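PDB 4ITA: succinate-semialdehyde dehydrogenase from Synechococcus sp., which probably oxidises succinic semialdehyde to succinate with NADP+ as cofactor, as a member of the aldehyde dehydrogenase family. Local coordinates for residues A[403-408]-A[413-418]; A[263-268]-A[387-392]; A[190-195]-A[214-219]. All coordinates share one frame; numbering follows the deposited sequence.

Interaction 1: A[403-408]-A[413-418]; sequences RFIQEL and VFINGM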
loop_
_atom_site.group_PDB
_atom_site.type_symbol
_atom_site.label_atom_id
_atom_site.label_comp_id
_atom_site.label_asym_id
_atom_site.label_seq_id
_atom_site.Cartn_x
_atom_site.Cartn_y
_atom_site.Cartn_z
ATOM N N ARG A 403 0.345 28.514 4.541
ATOM C CA ARG A 403 -0.978 28.104 4.086
ATOM C C ARG A 403 -0.908 27.268 2.808
ATOM O O ARG A 403 -1.625 26.274 2.683
ATOM C CB ARG A 403 -1.915 29.301 3.914
ATOM C CG ARG A 403 -2.422 29.865 5.239
ATOM C CD ARG A 403 -3.710 30.660 5.057
ATOM N NE ARG A 403 -4.791 29.849 4.499
ATOM C CZ ARG A 403 -5.872 30.347 3.904
ATOM N NH1 ARG A 403 -6.017 31.659 3.778
ATOM N NH2 ARG A 403 -6.803 29.535 3.422
ATOM N N PHE A 404 -0.047 27.658 1.868
ATOM C CA PHE A 404 0.137 26.868 0.654
ATOM C C PHE A 404 0.664 25.468 0.990
ATOM O O PHE A 404 0.141 24.465 0.490
ATOM C CB PHE A 404 1.098 27.569 -0.312
ATOM C CG PHE A 404 0.470 28.681 -1.122
ATOM C CD1 PHE A 404 -0.688 28.467 -1.862
ATOM C CD2 PHE A 404 1.065 29.940 -1.174
ATOM C CE1 PHE A 404 -1.250 29.496 -2.624
ATOM C CE2 PHE A 404 0.511 30.962 -1.935
ATOM C CZ PHE A 404 -0.648 30.740 -2.660
ATOM N N ILE A 405 1.699 25.400 1.827
ATOM C CA ILE A 405 2.258 24.115 2.252
ATOM C C ILE A 405 1.191 23.232 2.894
ATOM O O ILE A 405 1.079 22.046 2.582
ATOM C CB ILE A 405 3.434 24.319 3.231
ATOM C CG1 ILE A 405 4.636 24.900 2.490
ATOM C CG2 ILE A 405 3.808 23.005 3.915
ATOM C CD1 ILE A 405 5.722 25.442 3.398
ATOM N N GLN A 406 0.394 23.813 3.779
ATOM C CA GLN A 406 -0.577 23.041 4.536
ATOM C C GLN A 406 -1.795 22.638 3.714
ATOM O O GLN A 406 -2.321 21.533 3.868
ATOM C CB GLN A 406 -1.016 23.824 5.780
ATOM C CG GLN A 406 0.086 23.974 6.818
ATOM C CD GLN A 406 0.490 22.651 7.436
ATOM O OE1 GLN A 406 -0.362 21.839 7.793
ATOM N NE2 GLN A 406 1.796 22.421 7.556
ATOM N N GLU A 407 -2.244 23.524 2.833
ATOM C CA GLU A 407 -3.569 23.381 2.244
ATOM C C GLU A 407 -3.633 22.946 0.786
ATOM O O GLU A 407 -4.704 22.575 0.313
ATOM C CB GLU A 407 -4.381 24.664 2.447
ATOM C CG GLU A 407 -4.566 25.036 3.908
ATOM C CD GLU A 407 -5.252 26.375 4.096
ATOM O OE1 GLU A 407 -6.134 26.714 3.279
ATOM O OE2 GLU A 407 -4.896 27.080 5.064
ATOM N N LEU A 408 -2.513 22.987 0.064
ATOM C CA LEU A 408 -2.511 22.444 -1.292
ATOM C C LEU A 408 -2.592 20.922 -1.213
ATOM O O LEU A 408 -1.792 20.283 -0.520
ATOM C CB LEU A 408 -1.275 22.900 -2.070
ATOM C CG LEU A 408 -1.277 24.392 -2.409
ATOM C CD1 LEU A 408 0.094 24.871 -2.878
ATOM C CD2 LEU A 408 -2.345 24.694 -3.450
ATOM N N VAL A 413 4.715 19.829 -2.266
ATOM C CA VAL A 413 4.542 21.267 -2.393
ATOM C C VAL A 413 5.906 21.937 -2.387
ATOM O O VAL A 413 6.681 21.797 -1.427
ATOM C CB VAL A 413 3.671 21.855 -1.270
ATOM C CG1 VAL A 413 3.552 23.367 -1.427
ATOM C CG2 VAL A 413 2.290 21.219 -1.261
ATOM N N PHE A 414 6.194 22.654 -3.470
ATOM C CA PHE A 414 7.437 23.407 -3.604
ATOM C C PHE A 414 7.144 24.896 -3.533
ATOM O O PHE A 414 6.270 25.400 -4.240
ATOM C CB PHE A 414 8.139 23.077 -4.925
ATOM C CG PHE A 414 8.955 21.808 -4.888
ATOM C CD1 PHE A 414 8.378 20.590 -4.533
ATOM C CD2 PHE A 414 10.306 21.834 -5.218
ATOM C CE1 PHE A 414 9.132 19.423 -4.513
ATOM C CE2 PHE A 414 11.066 20.673 -5.199
ATOM C CZ PHE A 414 10.486 19.467 -4.839
ATOM N N ILE A 415 7.861 25.595 -2.660
ATOM C CA ILE A 415 7.713 27.035 -2.508
ATOM C C ILE A 415 8.916 27.742 -3.142
ATOM O O ILE A 415 10.063 27.496 -2.762
ATOM C CB ILE A 415 7.577 27.442 -1.026
ATOM C CG1 ILE A 415 6.384 26.736 -0.363
ATOM C CG2 ILE A 415 7.475 28.959 -0.886
ATOM C CD1 ILE A 415 5.029 27.088 -0.963
ATOM N N ASN A 416 8.638 28.608 -4.118
ATOM C CA ASN A 416 9.663 29.372 -4.835
ATOM C C ASN A 416 10.639 28.485 -5.605
ATOM O O ASN A 416 11.823 28.809 -5.747
ATOM C CB ASN A 416 10.400 30.345 -3.896
ATOM C CG ASN A 416 9.483 31.410 -3.323
ATOM O OD1 ASN A 416 8.500 31.804 -3.956
ATOM N ND2 ASN A 416 9.792 31.872 -2.120
ATOM N N GLY A 417 10.127 27.361 -6.092
ATOM C CA GLY A 417 10.860 26.514 -7.012
ATOM C C GLY A 417 9.892 25.612 -7.743
ATOM O O GLY A 417 8.760 25.434 -7.295
ATOM N N MET A 418 10.324 25.040 -8.862
ATOM C CA MET A 418 9.507 24.056 -9.559
ATOM C C MET A 418 9.595 22.700 -8.878
ATOM O O MET A 418 10.627 22.335 -8.312
ATOM C CB MET A 418 9.903 23.925 -11.040
ATOM C CG MET A 418 11.370 23.571 -11.324
ATOM S SD MET A 418 11.760 23.353 -13.111
ATOM C CE MET A 418 11.173 21.685 -13.304
#
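I415 and I405 both place CG1 opposite the carbonyl carbon (chi1 -58° and -70°), but beyond it I415 folds back while I405 stays extended, and the two chains meet crosswise, near a right angle. The crossing point is CG1 of I405 against CG1 of I415, 3.8 Å apart. Past it, CD1 of I415 travels on to CB of F404 at 4.0 Å; the ring of F404 leads away from the strand and meets F240 edge-to-face. V413 presents both branches. Its CG1 rests 4.0 Å from CA of I405 and equally near CD1 of L408, and its CG2 is 4.0 Å from CB of L408. This is the helix-on-sheet packing of a beta-alpha-beta unit: helix 398-407 follows strand 390-394 and runs antiparallel to strand 412-415, with local segment axes 8.6 Å apart at 174°. All five touching residues are buried and no hydrogen bond crosses between the segments. On the helix face turned from the strand, R403 grips E407 side-on, NE to OE2 at 2.8 Å and NH2 to OE1 at 2.9 Å, while its NH2 also reaches D376. Residues V413, F414 and I415 pair in parallel with a strand of the second subunit.

Interaction 2: A[263-268]-A[387-392]; sequences SCIAAK and FGLGAS. With NDP (NADPH dihydro-nicotinamide-adenine-dinucleotide phosphate), chain C.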
loop_
_atom_site.group_PDB
_atom_site.type_symbol
_atom_site.label_atom_id
_atom_site.label_comp_id
_atom_site.label_asym_id
_atom_site.label_seq_id
_atom_site.Cartn_x
_atom_site.Cartn_y
_atom_site.Cartn_z
ATOM N N SER A 263 5.424 15.573 -18.787
ATOM C CA SER A 263 5.825 15.202 -17.441
ATOM C C SER A 263 4.641 15.237 -16.515
ATOM O O SER A 263 3.805 16.144 -16.571
ATOM C CB SER A 263 6.897 16.132 -16.897
ATOM O OG SER A 263 7.172 15.779 -15.546
ATOM N N CYS A 264 4.580 14.255 -15.636
ATOM C CA CYS A 264 3.544 14.190 -14.626
ATOM C C CYS A 264 3.557 15.395 -13.680
ATOM O O CYS A 264 2.514 15.771 -13.153
ATOM C CB CYS A 264 3.697 12.892 -13.833
ATOM S SG CYS A 264 5.345 12.655 -13.106
ATOM N N ILE A 265 4.739 15.972 -13.464
ATOM C CA ILE A 265 4.900 17.125 -12.576
ATOM C C ILE A 265 5.236 18.397 -13.350
ATOM O O ILE A 265 5.820 19.333 -12.797
ATOM C CB ILE A 265 5.974 16.893 -11.473
ATOM C CG1 ILE A 265 7.281 16.376 -12.085
ATOM C CG2 ILE A 265 5.458 15.937 -10.396
ATOM C CD1 ILE A 265 8.456 16.295 -11.106
ATOM N N ALA A 266 4.857 18.440 -14.621
ATOM C CA ALA A 266 4.874 19.697 -15.345
ATOM C C ALA A 266 3.977 20.691 -14.616
ATOM O O ALA A 266 2.971 20.311 -13.996
ATOM C CB ALA A 266 4.374 19.503 -16.758
ATOM N N ALA A 267 4.333 21.970 -14.694
ATOM C CA ALA A 267 3.402 23.031 -14.324
ATOM C C ALA A 267 2.334 23.090 -15.416
ATOM O O ALA A 267 2.634 23.469 -16.547
ATOM C CB ALA A 267 4.132 24.357 -14.231
ATOM N N LYS A 268 1.104 22.705 -15.095
ATOM C CA LYS A 268 0.053 22.638 -16.109
ATOM C C LYS A 268 -0.985 23.762 -16.019
ATOM O O LYS A 268 -1.512 24.208 -17.038
ATOM C CB LYS A 268 -0.618 21.255 -16.113
ATOM C CG LYS A 268 0.370 20.106 -16.319
ATOM C CD LYS A 268 -0.279 18.866 -16.935
ATOM C CE LYS A 268 0.767 17.779 -17.238
ATOM N NZ LYS A 268 1.065 16.882 -16.070
ATOM N N PHE A 387 -6.795 15.220 -9.695
ATOM C CA PHE A 387 -5.421 14.809 -9.440
ATOM C C PHE A 387 -4.873 15.478 -8.189
ATOM O O PHE A 387 -5.508 16.356 -7.599
ATOM C CB PHE A 387 -4.538 15.172 -10.638
ATOM C CG PHE A 387 -5.136 14.796 -11.968
ATOM C CD1 PHE A 387 -5.214 13.470 -12.359
ATOM C CD2 PHE A 387 -5.626 15.772 -12.821
ATOM C CE1 PHE A 387 -5.772 13.124 -13.585
ATOM C CE2 PHE A 387 -6.177 15.436 -14.053
ATOM C CZ PHE A 387 -6.251 14.111 -14.429
ATOM N N GLY A 388 -3.677 15.070 -7.793
ATOM C CA GLY A 388 -3.031 15.651 -6.631
ATOM C C GLY A 388 -1.589 15.213 -6.514
ATOM O O GLY A 388 -1.192 14.626 -5.504
ATOM N N LEU A 389 -0.804 15.479 -7.550
ATOM C CA LEU A 389 0.573 15.016 -7.582
ATOM C C LEU A 389 1.514 16.054 -6.975
ATOM O O LEU A 389 1.924 15.924 -5.824
ATOM C CB LEU A 389 0.974 14.631 -9.005
ATOM C CG LEU A 389 2.329 13.939 -9.125
ATOM C CD1 LEU A 389 2.474 12.750 -8.156
ATOM C CD2 LEU A 389 2.531 13.494 -10.550
ATOM N N GLY A 390 1.847 17.092 -7.736
ATOM C CA GLY A 390 2.686 18.160 -7.216
ATOM C C GLY A 390 1.997 19.517 -7.222
ATOM O O GLY A 390 0.898 19.679 -7.755
ATOM N N ALA A 391 2.645 20.495 -6.604
ATOM C CA ALA A 391 2.135 21.860 -6.584
ATOM C C ALA A 391 3.298 22.796 -6.330
ATOM O O ALA A 391 4.168 22.498 -5.505
ATOM C CB ALA A 391 1.074 22.020 -5.500
ATOM N N SER A 392 3.315 23.923 -7.040
ATOM C CA SER A 392 4.345 24.939 -6.848
ATOM C C SER A 392 3.684 26.280 -6.548
ATOM O O SER A 392 2.708 26.648 -7.207
ATOM C CB SER A 392 5.192 25.035 -8.118
ATOM O OG SER A 392 6.172 26.054 -8.038
HETATM P PA NDP C . -0.183 4.701 -20.423
HETATM O O1A NDP C . -0.897 4.469 -19.123
HETATM O O2A NDP C . -0.941 4.616 -21.718
HETATM O O5B NDP C . 1.034 3.667 -20.520
HETATM C C5B NDP C . 1.953 3.466 -19.439
HETATM C C4B NDP C . 2.355 1.997 -19.338
HETATM O O4B NDP C . 1.201 1.226 -18.991
HETATM C C3B NDP C . 2.850 1.409 -20.654
HETATM O O3B NDP C . 3.810 0.384 -20.366
HETATM C C2B NDP C . 1.598 0.776 -21.230
HETATM O O2B NDP C . 1.862 -0.281 -22.143
HETATM C C1B NDP C . 1.001 0.207 -19.973
HETATM N N9A NDP C . -0.449 -0.031 -20.018
HETATM C C8A NDP C . -1.404 0.715 -20.609
HETATM N N7A NDP C . -2.625 0.173 -20.385
HETATM C C5A NDP C . -2.448 -0.918 -19.623
HETATM C C6A NDP C . -3.298 -1.957 -19.020
HETATM N N6A NDP C . -4.634 -1.918 -19.193
HETATM N N1A NDP C . -2.689 -2.920 -18.303
HETATM C C2A NDP C . -1.363 -2.963 -18.120
HETATM N N3A NDP C . -0.524 -2.057 -18.643
HETATM C C4A NDP C . -1.013 -1.041 -19.383
HETATM O O3 NDP C . 0.535 6.144 -20.207
HETATM P PN NDP C . 0.894 7.375 -21.205
HETATM O O1N NDP C . -0.226 7.645 -22.185
HETATM O O2N NDP C . 2.300 7.158 -21.690
HETATM O O5D NDP C . 0.914 8.601 -20.161
HETATM C C5D NDP C . 1.900 8.663 -19.140
HETATM C C4D NDP C . 1.235 8.940 -17.804
HETATM O O4D NDP C . 2.135 8.608 -16.736
HETATM C C3D NDP C . 0.879 10.401 -17.610
HETATM O O3D NDP C . -0.418 10.517 -17.013
HETATM C C2D NDP C . 1.992 10.866 -16.692
HETATM O O2D NDP C . 1.600 12.041 -15.981
HETATM C C1D NDP C . 2.158 9.669 -15.778
HETATM N N1N NDP C . 3.448 9.743 -15.079
HETATM C C2N NDP C . 3.516 9.527 -13.755
HETATM C C3N NDP C . 4.586 10.036 -13.021
HETATM C C7N NDP C . 4.713 9.789 -11.546
HETATM O O7N NDP C . 5.807 9.444 -11.106
HETATM N N7N NDP C . 3.656 9.953 -10.755
HETATM C C4N NDP C . 5.656 10.869 -13.685
HETATM C C5N NDP C . 5.689 10.579 -15.113
HETATM C C6N NDP C . 4.582 10.028 -15.753
HETATM P P2B NDP C . 1.763 -0.067 -23.732
HETATM O O1X NDP C . 2.098 -1.434 -24.253
HETATM O O2X NDP C . 0.340 0.345 -24.028
HETATM O O3X NDP C . 2.772 0.967 -24.131
#
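The nicotinamide site of this aldehyde dehydrogenase is where C264 and L389 meet, C264 occupying what is, from the family sequence pattern, probably the position of the cysteine nucleophile. Its sulfur is covalently joined to the cofactor: SG lies 1.9 Å from C4N of NADPH. A chi1 of 55° sets SG between the backbone N and the carbonyl carbon, where it meets C4N. L389 presses one branch, CD2, 3.5 Å from CB of C264 and also 3.5 Å from the carbonyl O of C264. The same methyl lies 3.8 Å from CG2 of I265 and 3.7 Å from N7N of the nicotinamide amide, so a single branch spans loop and cofactor. The loop itself is a type I turn from S263 to A266, combined with an ST turn in which OG of S263 accepts from the backbone N of I265 at 3.2 Å. The carbonyl O of S263 takes two donors, N of A266 and NZ of K268, the latter at 2.9 Å and in the carbonyl plane. K268 also pairs with E361, whose other carboxylate oxygen bonds the cofactor. With SG bonded to C4N, the sulfur would probably be kept from attacking an aldehyde and from oxidation while the adduct lasts, consistent with the cofactor protecting the cysteine.

Interaction 3: A[190-195]-A[214-219]; sequences SQVEQV and ASLASL. With NDP (NADPH dihydro-nicotinamide-adenine-dinucleotide phosphate), chain C; EDO (1,2-ethanediol), chain H; EDO (1,2-ethanediol), chain N.
NE2 of Q191 donates to O1 of a 1,2-ethanediol molecule at 2.8 Å with an N-H...O angle of 151°, and also reaches the backbone O of L22. O2 of that diol, probably from the crystallisation liquor, is hydrogen-bonded to OG of S190 at 2.9 Å. These bonds lie in a Rossmann-type cofactor domain, beside helix 24-41, whose I27 touches Q191; here helix 192-197 and helix 210-222 flank the adenine of NADPH. Between the segments the contact is apolar. E193 keeps its chain extended, with CG anti to the backbone N (chi1 175°), and L219 crosses it at about a right angle: CD1 of L219 is 3.9 Å from CB of E193, while CD2 lies 4.0 Å from CD of E193. The aliphatic part of the glutamate thus does most of the packing, and its OE2 forms a salt bridge with K197. Deeper in, L216 and V192 only just meet, CG1 of V192 lying 4.5 Å from CD1 of L216; both also pack on L127 of strand 115-129. The two segments reach different ends of the base. CG2 of V192 lies 3.8 Å from C2A, whereas OG of S215 approaches the exocyclic N6A to 3.4 Å.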
loop_
_atom_site.group_PDB
_atom_site.type_symbol
_atom_site.label_atom_id
_atom_site.label_comp_id
_atom_site.label_asym_id
_atom_site.label_seq_id
_atom_site.Cartn_x
_atom_site.Cartn_y
_atom_site.Cartn_z
ATOM N N SER A 190 -2.082 -6.137 -22.973
ATOM C CA SER A 190 -2.979 -7.282 -22.768
ATOM C C SER A 190 -2.301 -8.474 -22.095
ATOM O O SER A 190 -2.972 -9.391 -21.621
ATOM C CB SER A 190 -3.595 -7.740 -24.093
ATOM O OG SER A 190 -2.605 -8.292 -24.948
ATOM N N GLN A 191 -0.972 -8.454 -22.048
ATOM C CA GLN A 191 -0.211 -9.595 -21.559
ATOM C C GLN A 191 0.161 -9.454 -20.089
ATOM O O GLN A 191 0.696 -10.380 -19.477
ATOM C CB GLN A 191 1.046 -9.765 -22.406
ATOM C CG GLN A 191 0.753 -9.834 -23.897
ATOM C CD GLN A 191 1.956 -10.230 -24.710
ATOM O OE1 GLN A 191 2.641 -9.384 -25.277
ATOM N NE2 GLN A 191 2.202 -11.533 -24.801
ATOM N N VAL A 192 -0.122 -8.290 -19.526
ATOM C CA VAL A 192 0.233 -8.000 -18.138
ATOM C C VAL A 192 -0.592 -8.827 -17.141
ATOM O O VAL A 192 -0.093 -9.237 -16.090
ATOM C CB VAL A 192 0.098 -6.493 -17.862
ATOM C CG1 VAL A 192 0.272 -6.186 -16.380
ATOM C CG2 VAL A 192 1.127 -5.734 -18.680
ATOM N N GLU A 193 -1.854 -9.088 -17.480
ATOM C CA GLU A 193 -2.717 -9.857 -16.590
ATOM C C GLU A 193 -2.103 -11.217 -16.217
ATOM O O GLU A 193 -2.150 -11.627 -15.053
ATOM C CB GLU A 193 -4.116 -10.016 -17.207
ATOM C CG GLU A 193 -5.066 -10.900 -16.402
ATOM C CD GLU A 193 -6.505 -10.838 -16.892
ATOM O OE1 GLU A 193 -6.837 -9.952 -17.701
ATOM O OE2 GLU A 193 -7.298 -11.674 -16.436
ATOM N N GLN A 194 -1.526 -11.916 -17.195
ATOM C CA GLN A 194 -0.858 -13.186 -16.905
ATOM C C GLN A 194 0.211 -13.017 -15.829
ATOM O O GLN A 194 0.339 -13.842 -14.922
ATOM C CB GLN A 194 -0.200 -13.755 -18.162
ATOM C CG GLN A 194 0.596 -15.029 -17.892
ATOM C CD GLN A 194 1.390 -15.501 -19.087
ATOM O OE1 GLN A 194 1.227 -14.994 -20.194
ATOM N NE2 GLN A 194 2.275 -16.465 -18.863
ATOM N N VAL A 195 0.976 -11.936 -15.927
ATOM C CA VAL A 195 2.051 -11.692 -14.974
ATOM C C VAL A 195 1.490 -11.440 -13.568
ATOM O O VAL A 195 1.925 -12.058 -12.597
ATOM C CB VAL A 195 2.949 -10.546 -15.435
ATOM C CG1 VAL A 195 4.124 -10.396 -14.481
ATOM C CG2 VAL A 195 3.470 -10.823 -16.838
ATOM N N ALA A 214 -5.677 1.655 -12.973
ATOM C CA ALA A 214 -6.914 1.005 -12.545
ATOM C C ALA A 214 -6.930 -0.474 -12.928
ATOM O O ALA A 214 -7.367 -1.323 -12.150
ATOM C CB ALA A 214 -8.115 1.713 -13.149
ATOM N N SER A 215 -6.461 -0.774 -14.133
ATOM C CA SER A 215 -6.401 -2.151 -14.598
ATOM C C SER A 215 -5.440 -2.980 -13.744
ATOM O O SER A 215 -5.809 -4.034 -13.216
ATOM C CB SER A 215 -5.984 -2.185 -16.066
ATOM O OG SER A 215 -5.980 -3.516 -16.552
ATOM N N LEU A 216 -4.213 -2.499 -13.588
ATOM C CA LEU A 216 -3.224 -3.233 -12.819
ATOM C C LEU A 216 -3.633 -3.383 -11.356
ATOM O O LEU A 216 -3.519 -4.472 -10.779
ATOM C CB LEU A 216 -1.854 -2.564 -12.936
ATOM C CG LEU A 216 -0.713 -3.205 -12.131
ATOM C CD1 LEU A 216 0.567 -3.298 -12.964
ATOM C CD2 LEU A 216 -0.441 -2.413 -10.846
ATOM N N ALA A 217 -4.122 -2.302 -10.757
ATOM C CA ALA A 217 -4.450 -2.336 -9.337
ATOM C C ALA A 217 -5.685 -3.182 -9.037
ATOM O O ALA A 217 -5.738 -3.862 -8.011
ATOM C CB ALA A 217 -4.612 -0.930 -8.774
ATOM N N SER A 218 -6.679 -3.150 -9.923
ATOM C CA SER A 218 -7.863 -3.989 -9.723
ATOM C C SER A 218 -7.497 -5.469 -9.819
ATOM O O SER A 218 -7.936 -6.280 -8.992
ATOM C CB SER A 218 -8.998 -3.607 -10.681
ATOM O OG SER A 218 -8.647 -3.810 -12.036
ATOM N N LEU A 219 -6.659 -5.814 -10.794
ATOM C CA LEU A 219 -6.195 -7.195 -10.955
ATOM C C LEU A 219 -5.350 -7.649 -9.769
ATOM O O LEU A 219 -5.536 -8.757 -9.253
ATOM C CB LEU A 219 -5.404 -7.364 -12.262
ATOM C CG LEU A 219 -6.205 -7.311 -13.572
ATOM C CD1 LEU A 219 -5.257 -7.219 -14.761
ATOM C CD2 LEU A 219 -7.140 -8.511 -13.717
HETATM P PA NDP C . -0.183 4.701 -20.423
HETATM O O1A NDP C . -0.897 4.469 -19.123
HETATM O O2A NDP C . -0.941 4.616 -21.718
HETATM O O5B NDP C . 1.034 3.667 -20.520
HETATM C C5B NDP C . 1.953 3.466 -19.439
HETATM C C4B NDP C . 2.355 1.997 -19.338
HETATM O O4B NDP C . 1.201 1.226 -18.991
HETATM C C3B NDP C . 2.850 1.409 -20.654
HETATM O O3B NDP C . 3.810 0.384 -20.366
HETATM C C2B NDP C . 1.598 0.776 -21.230
HETATM O O2B NDP C . 1.862 -0.281 -22.143
HETATM C C1B NDP C . 1.001 0.207 -19.973
HETATM N N9A NDP C . -0.449 -0.031 -20.018
HETATM C C8A NDP C . -1.404 0.715 -20.609
HETATM N N7A NDP C . -2.625 0.173 -20.385
HETATM C C5A NDP C . -2.448 -0.918 -19.623
HETATM C C6A NDP C . -3.298 -1.957 -19.020
HETATM N N6A NDP C . -4.634 -1.918 -19.193
HETATM N N1A NDP C . -2.689 -2.920 -18.303
HETATM C C2A NDP C . -1.363 -2.963 -18.120
HETATM N N3A NDP C . -0.524 -2.057 -18.643
HETATM C C4A NDP C . -1.013 -1.041 -19.383
HETATM O O3 NDP C . 0.535 6.144 -20.207
HETATM P PN NDP C . 0.894 7.375 -21.205
HETATM O O1N NDP C . -0.226 7.645 -22.185
HETATM O O2N NDP C . 2.300 7.158 -21.690
HETATM O O5D NDP C . 0.914 8.601 -20.161
HETATM C C5D NDP C . 1.900 8.663 -19.140
HETATM C C4D NDP C . 1.235 8.940 -17.804
HETATM O O4D NDP C . 2.135 8.608 -16.736
HETATM C C3D NDP C . 0.879 10.401 -17.610
HETATM O O3D NDP C . -0.418 10.517 -17.013
HETATM C C2D NDP C . 1.992 10.866 -16.692
HETATM O O2D NDP C . 1.600 12.041 -15.981
HETATM C C1D NDP C . 2.158 9.669 -15.778
HETATM N N1N NDP C . 3.448 9.743 -15.079
HETATM C C2N NDP C . 3.516 9.527 -13.755
HETATM C C3N NDP C . 4.586 10.036 -13.021
HETATM C C7N NDP C . 4.713 9.789 -11.546
HETATM O O7N NDP C . 5.807 9.444 -11.106
HETATM N N7N NDP C . 3.656 9.953 -10.755
HETATM C C4N NDP C . 5.656 10.869 -13.685
HETATM C C5N NDP C . 5.689 10.579 -15.113
HETATM C C6N NDP C . 4.582 10.028 -15.753
HETATM P P2B NDP C . 1.763 -0.067 -23.732
HETATM O O1X NDP C . 2.098 -1.434 -24.253
HETATM O O2X NDP C . 0.340 0.345 -24.028
HETATM O O3X NDP C . 2.772 0.967 -24.131
HETATM C C1 EDO H . -1.243 -13.345 -24.712
HETATM O O1 EDO H . -0.066 -12.951 -23.991
HETATM C C2 EDO H . -2.352 -12.331 -24.473
HETATM O O2 EDO H . -2.062 -11.110 -25.164
HETATM C C1 EDO N . -2.319 -15.420 -21.522
HETATM O O1 EDO N . -1.752 -16.212 -20.480
HETATM C C2 EDO N . -3.696 -14.946 -21.072
HETATM O O2 EDO N . -3.611 -14.079 -19.926
#

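Interactions 1 and 2 share one sheet, since strands 390-394 and 412-415 are neighbours in it, and they touch directly: the backbone N of F414 probably bonds to O of A391, and O of G417 to OG of S392. Interaction 1 is buried aliphatic helix-on-strand packing, whereas interaction 2, nearer the chain centre, is buried around a covalent cofactor adduct. Interaction 3 joins two helices that pack on a different sheet; it is partly buried, with the aliphatic stem of a partly exposed glutamate packed on leucine. Interactions 1 and 3 both touch the second subunit, interaction 1 by continuing its sheet; no other protein chain touches interaction 2. NADPH spans interactions 2 and 3, whose centres lie about 26 Å apart.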